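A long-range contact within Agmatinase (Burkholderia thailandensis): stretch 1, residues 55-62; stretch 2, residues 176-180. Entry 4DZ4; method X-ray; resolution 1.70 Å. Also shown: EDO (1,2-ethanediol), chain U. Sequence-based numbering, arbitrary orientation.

Stretch 1, residues 55-62: PLDLATTF
Stretch 2, residues 176-180: SLNHG

Two irregular loop segments of agmatinase, residues 55-62 and 176-180, pack against each other across at least 117 residues of sequence and bury 358 Å² between them, with neither forming a regular helix or strand. By CA position they are nearest at A59 and N178, whose CA atoms lie 4.3 Å apart. The contacts advance in the same sense along both chains, L56, L58 and A59 meeting L177, and T60 and T61 meeting H179. In the first stretch, L56 is extended (phi/psi -105/135), and a type I turn runs from D57 to T60, with L58 at -69/-18 and A59 at -96/3. The turn is tied by T60 OG1 donating to D57 O at 2.8 Å and by a weak bond from T60 N to D57 O at 3.3 Å. T60 then extends (-72/150) and T61 leaves the extended form (-107/-16). In the second stretch, L177 and N178 are extended (-115/89 and -141/118), then H179 turns (-70/-3).

H179 covers the most surface. Its CA-to-CB bond points toward the first stretch, and chi1 of 70° (p) with chi2 of 161° lays the imidazole against T60 and T61. T60 CA sits 3.6 Å from the ring centroid, only 6° off the normal, a CH-pi contact over one face. At the ring edge, T61 OG1 and H179 NE2 share a 2.8 Å hydrogen bond in which either could be the donor. H179 ND1 is hydrogen-bonded elsewhere in the structure, so both ring nitrogens have polar partners. The backbone adds a nearly straight bond, H179 N to A59 O at 3.0 Å with a 167° angle at the hydrogen.

L177 (chi1 -168°, t; chi2 42°, p) supplies the apolar half. Its CG lies 3.9 Å from A59 CB, its CD2 lies 4.1 Å from L58 CB, and its CD1 reaches 4.5 Å from L56 CD2. L56 is t,p and L58 m,t; all these residues are buried, which suits their hydrocarbon side chains.

A59 links the two halves. Its CB points toward the second stretch, its methyl packs on L177 CG, and the backbones meet beside it: A59 CA is 3.3 Å from L177 O, and A59 O is 3.5 Å from N178 CA, both CA-H...O contacts.

T61, chi1 55° (p), is partly exposed. Its OG1 also shares a 3.0 Å hydrogen bond with O2 of a 1,2-ethanediol, probably from the crystallisation liquor, while its CG2 lies 3.6 Å from N178 OD1. N178 points its CB away (chi1 -168°, t; chi2 -36°), and its OD1 accepts from G180 N at 2.8 Å, spanning H179. At G180, an ideal CB would lie 2.4 Å from diol C1 and clash.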

ATOM      1  N   PRO B  55     -22.623   0.074 -10.122  1.00  9.15           N
ATOM      2  CA  PRO B  55     -21.540   0.590  -9.246  1.00  8.84           C
ATOM      3  C   PRO B  55     -22.098   1.240  -7.977  1.00  9.03           C
ATOM      4  O   PRO B  55     -21.930   2.444  -7.742  1.00  9.39           O
ATOM      5  CB  PRO B  55     -20.864   1.639 -10.131  1.00  8.94           C
ATOM      6  CG  PRO B  55     -21.995   2.172 -10.967  1.00  9.40           C
ATOM      7  CD  PRO B  55     -22.811   0.934 -11.315  1.00  9.67           C
ATOM      8  N   LEU B  56     -22.740   0.423  -7.159  1.00  8.89           N
ATOM      9  CA  LEU B  56     -23.427   0.910  -5.949  1.00  8.91           C
ATOM     10  C   LEU B  56     -22.638   0.569  -4.695  1.00  8.74           C
ATOM     11  O   LEU B  56     -22.195  -0.580  -4.535  1.00  8.85           O
ATOM     12  CB  LEU B  56     -24.777   0.217  -5.852  1.00  9.31           C
ATOM     13  CG  LEU B  56     -25.662   0.567  -4.653  1.00  9.51           C
ATOM     14  CD1 LEU B  56     -26.133   2.037  -4.698  1.00 10.13           C
ATOM     15  CD2 LEU B  56     -26.878  -0.366  -4.559  1.00 10.17           C
ATOM     16  N   ASP B  57     -22.484   1.510  -3.768  1.00  8.71           N
ATOM     17  CA  ASP B  57     -22.053   1.103  -2.415  1.00  8.87           C
ATOM     18  C   ASP B  57     -22.797   1.861  -1.313  1.00  9.14           C
ATOM     19  O   ASP B  57     -22.403   1.845  -0.146  1.00  9.35           O
ATOM     20  CB  ASP B  57     -20.514   1.135  -2.202  1.00  9.06           C
ATOM     21  CG  ASP B  57     -19.917   2.524  -2.369  1.00  9.16           C
ATOM     22  OD1 ASP B  57     -20.674   3.491  -2.427  1.00 10.32           O
ATOM     23  OD2 ASP B  57     -18.673   2.603  -2.460  1.00  9.22           O
ATOM     24  N   LEU B  58     -23.913   2.473  -1.685  1.00  9.55           N
ATOM     25  CA  LEU B  58     -24.724   3.227  -0.709  1.00 10.12           C
ATOM     26  C   LEU B  58     -25.418   2.347   0.325  1.00 10.07           C
ATOM     27  O   LEU B  58     -25.850   2.825   1.368  1.00 10.79           O
ATOM     28  CB  LEU B  58     -25.768   4.114  -1.436  1.00 10.88           C
ATOM     29  CG  LEU B  58     -25.172   5.066  -2.475  1.00 11.43           C
ATOM     30  CD1 LEU B  58     -26.272   5.832  -3.200  1.00 12.50           C
ATOM     31  CD2 LEU B  58     -24.196   6.053  -1.819  1.00 11.74           C
ATOM     32  N   ALA B  59     -25.535   1.049   0.044  1.00  9.69           N
ATOM     33  CA  ALA B  59     -26.283   0.147   0.937  1.00  9.74           C
ATOM     34  C   ALA B  59     -25.344  -0.576   1.916  1.00  9.56           C
ATOM     35  O   ALA B  59     -25.788  -1.373   2.746  1.00  9.87           O
ATOM     36  CB  ALA B  59     -27.077  -0.874   0.125  1.00  9.99           C
ATOM     37  N   THR B  60     -24.048  -0.243   1.853  1.00  9.55           N
ATOM     38  CA  THR B  60     -23.036  -0.932   2.668  1.00  9.67           C
ATOM     39  C   THR B  60     -23.102  -0.590   4.150  1.00 10.22           C
ATOM     40  O   THR B  60     -23.508   0.519   4.556  1.00 11.40           O
ATOM     41  CB  THR B  60     -21.583  -0.658   2.201  1.00  9.35           C
ATOM     42  OG1 THR B  60     -21.363   0.762   2.162  1.00  9.57           O
ATOM     43  CG2 THR B  60     -21.272  -1.270   0.831  1.00  8.95           C
ATOM     44  N   THR B  61     -22.709  -1.546   4.983  1.00  9.91           N
ATOM     45  CA  THR B  61     -22.802  -1.342   6.434  1.00 10.22           C
ATOM     46  C   THR B  61     -21.465  -1.114   7.107  1.00 10.06           C
ATOM     47  O   THR B  61     -21.423  -0.627   8.252  1.00 10.33           O
ATOM     48  CB  THR B  61     -23.471  -2.531   7.142  1.00 10.60           C
ATOM     49  OG1 THR B  61     -22.767  -3.740   6.814  1.00 10.64           O
ATOM     50  CG2 THR B  61     -24.936  -2.664   6.698  1.00 11.38           C
ATOM     51  N   PHE B  62     -20.374  -1.436   6.415  1.00  9.54           N
ATOM     52  CA  PHE B  62     -19.053  -1.188   7.004  1.00  9.27           C
ATOM     53  C   PHE B  62     -18.245  -0.338   6.040  1.00  9.04           C
ATOM     54  O   PHE B  62     -18.542   0.849   5.917  1.00  9.40           O
ATOM     55  CB  PHE B  62     -18.342  -2.490   7.493  1.00  9.31           C
ATOM     56  CG  PHE B  62     -16.994  -2.243   8.147  1.00  9.40           C
ATOM     57  CD1 PHE B  62     -16.700  -1.013   8.772  1.00  9.47           C
ATOM     58  CD2 PHE B  62     -16.001  -3.235   8.108  1.00  9.35           C
ATOM     59  CE1 PHE B  62     -15.436  -0.778   9.358  1.00  9.96           C
ATOM     60  CE2 PHE B  62     -14.742  -3.011   8.692  1.00  9.72           C
ATOM     61  CZ  PHE B  62     -14.461  -1.777   9.304  1.00 10.10           C
ATOM     62  N   SER B 176     -35.650   0.501   2.713  1.00 16.69           N
ATOM     63  CA  SER B 176     -34.244   0.696   3.136  1.00 15.62           C
ATOM     64  C   SER B 176     -33.250   0.231   2.068  1.00 15.00           C
ATOM     65  O   SER B 176     -33.547  -0.654   1.247  1.00 14.51           O
ATOM     66  CB  SER B 176     -33.979   0.024   4.484  1.00 15.38           C
ATOM     67  OG  SER B 176     -33.909  -1.368   4.276  1.00 15.31           O
ATOM     68  N   LEU B 177     -32.048   0.808   2.099  1.00 13.72           N
ATOM     69  CA  LEU B 177     -31.024   0.508   1.129  1.00 13.60           C
ATOM     70  C   LEU B 177     -29.952  -0.147   1.965  1.00 12.55           C
ATOM     71  O   LEU B 177     -29.148   0.559   2.566  1.00 12.58           O
ATOM     72  CB  LEU B 177     -30.531   1.835   0.550  1.00 15.21           C
ATOM     73  CG  LEU B 177     -29.646   1.949  -0.682  1.00 16.23           C
ATOM     74  CD1 LEU B 177     -30.091   0.981  -1.770  1.00 16.89           C
ATOM     75  CD2 LEU B 177     -29.778   3.384  -1.203  1.00 16.43           C
ATOM     76  N   ASN B 178     -30.045  -1.469   2.103  1.00 11.93           N
ATOM     77  CA  ASN B 178     -29.186  -2.228   3.035  1.00 12.11           C
ATOM     78  C   ASN B 178     -28.780  -3.564   2.405  1.00 11.96           C
ATOM     79  O   ASN B 178     -29.635  -4.426   2.117  1.00 12.27           O
ATOM     80  CB  ASN B 178     -29.934  -2.458   4.358  1.00 12.55           C
ATOM     81  CG  ASN B 178     -29.030  -2.966   5.485  1.00 12.67           C
ATOM     82  OD1 ASN B 178     -28.099  -3.758   5.256  1.00 12.29           O
ATOM     83  ND2 ASN B 178     -29.320  -2.535   6.703  1.00 13.47           N
ATOM     84  N   HIS B 179     -27.468  -3.741   2.207  1.00 11.40           N
ATOM     85  CA  HIS B 179     -26.935  -4.961   1.584  1.00 11.34           C
ATOM     86  C   HIS B 179     -27.034  -6.205   2.446  1.00 11.44           C
ATOM     87  O   HIS B 179     -26.681  -7.291   2.000  1.00 11.39           O
ATOM     88  CB  HIS B 179     -25.483  -4.731   1.095  1.00 10.49           C
ATOM     89  CG  HIS B 179     -24.471  -4.588   2.208  1.00 10.54           C
ATOM     90  ND1 HIS B 179     -23.136  -4.771   1.988  1.00 10.40           N
ATOM     91  CD2 HIS B 179     -24.615  -4.318   3.561  1.00 10.70           C
ATOM     92  CE1 HIS B 179     -22.462  -4.597   3.160  1.00 10.74           C
ATOM     93  NE2 HIS B 179     -23.355  -4.349   4.122  1.00 10.88           N
ATOM     94  N   GLY B 180     -27.522  -6.050   3.675  1.00 11.84           N
ATOM     95  CA  GLY B 180     -27.612  -7.152   4.613  1.00 12.01           C
ATOM     96  C   GLY B 180     -29.022  -7.599   4.893  1.00 11.95           C
ATOM     97  O   GLY B 180     -29.253  -8.522   5.691  1.00 12.30           O
TER
HETATM   98  C1  EDO U 406     -24.988  -6.898   7.290  1.00 36.62           C
HETATM   99  O1  EDO U 406     -24.793  -6.054   8.431  1.00 37.56           O
HETATM  100  C2  EDO U 406     -23.731  -7.705   7.058  1.00 39.20           C
HETATM  101  O2  EDO U 406     -22.768  -6.768   6.579  1.00 42.45           O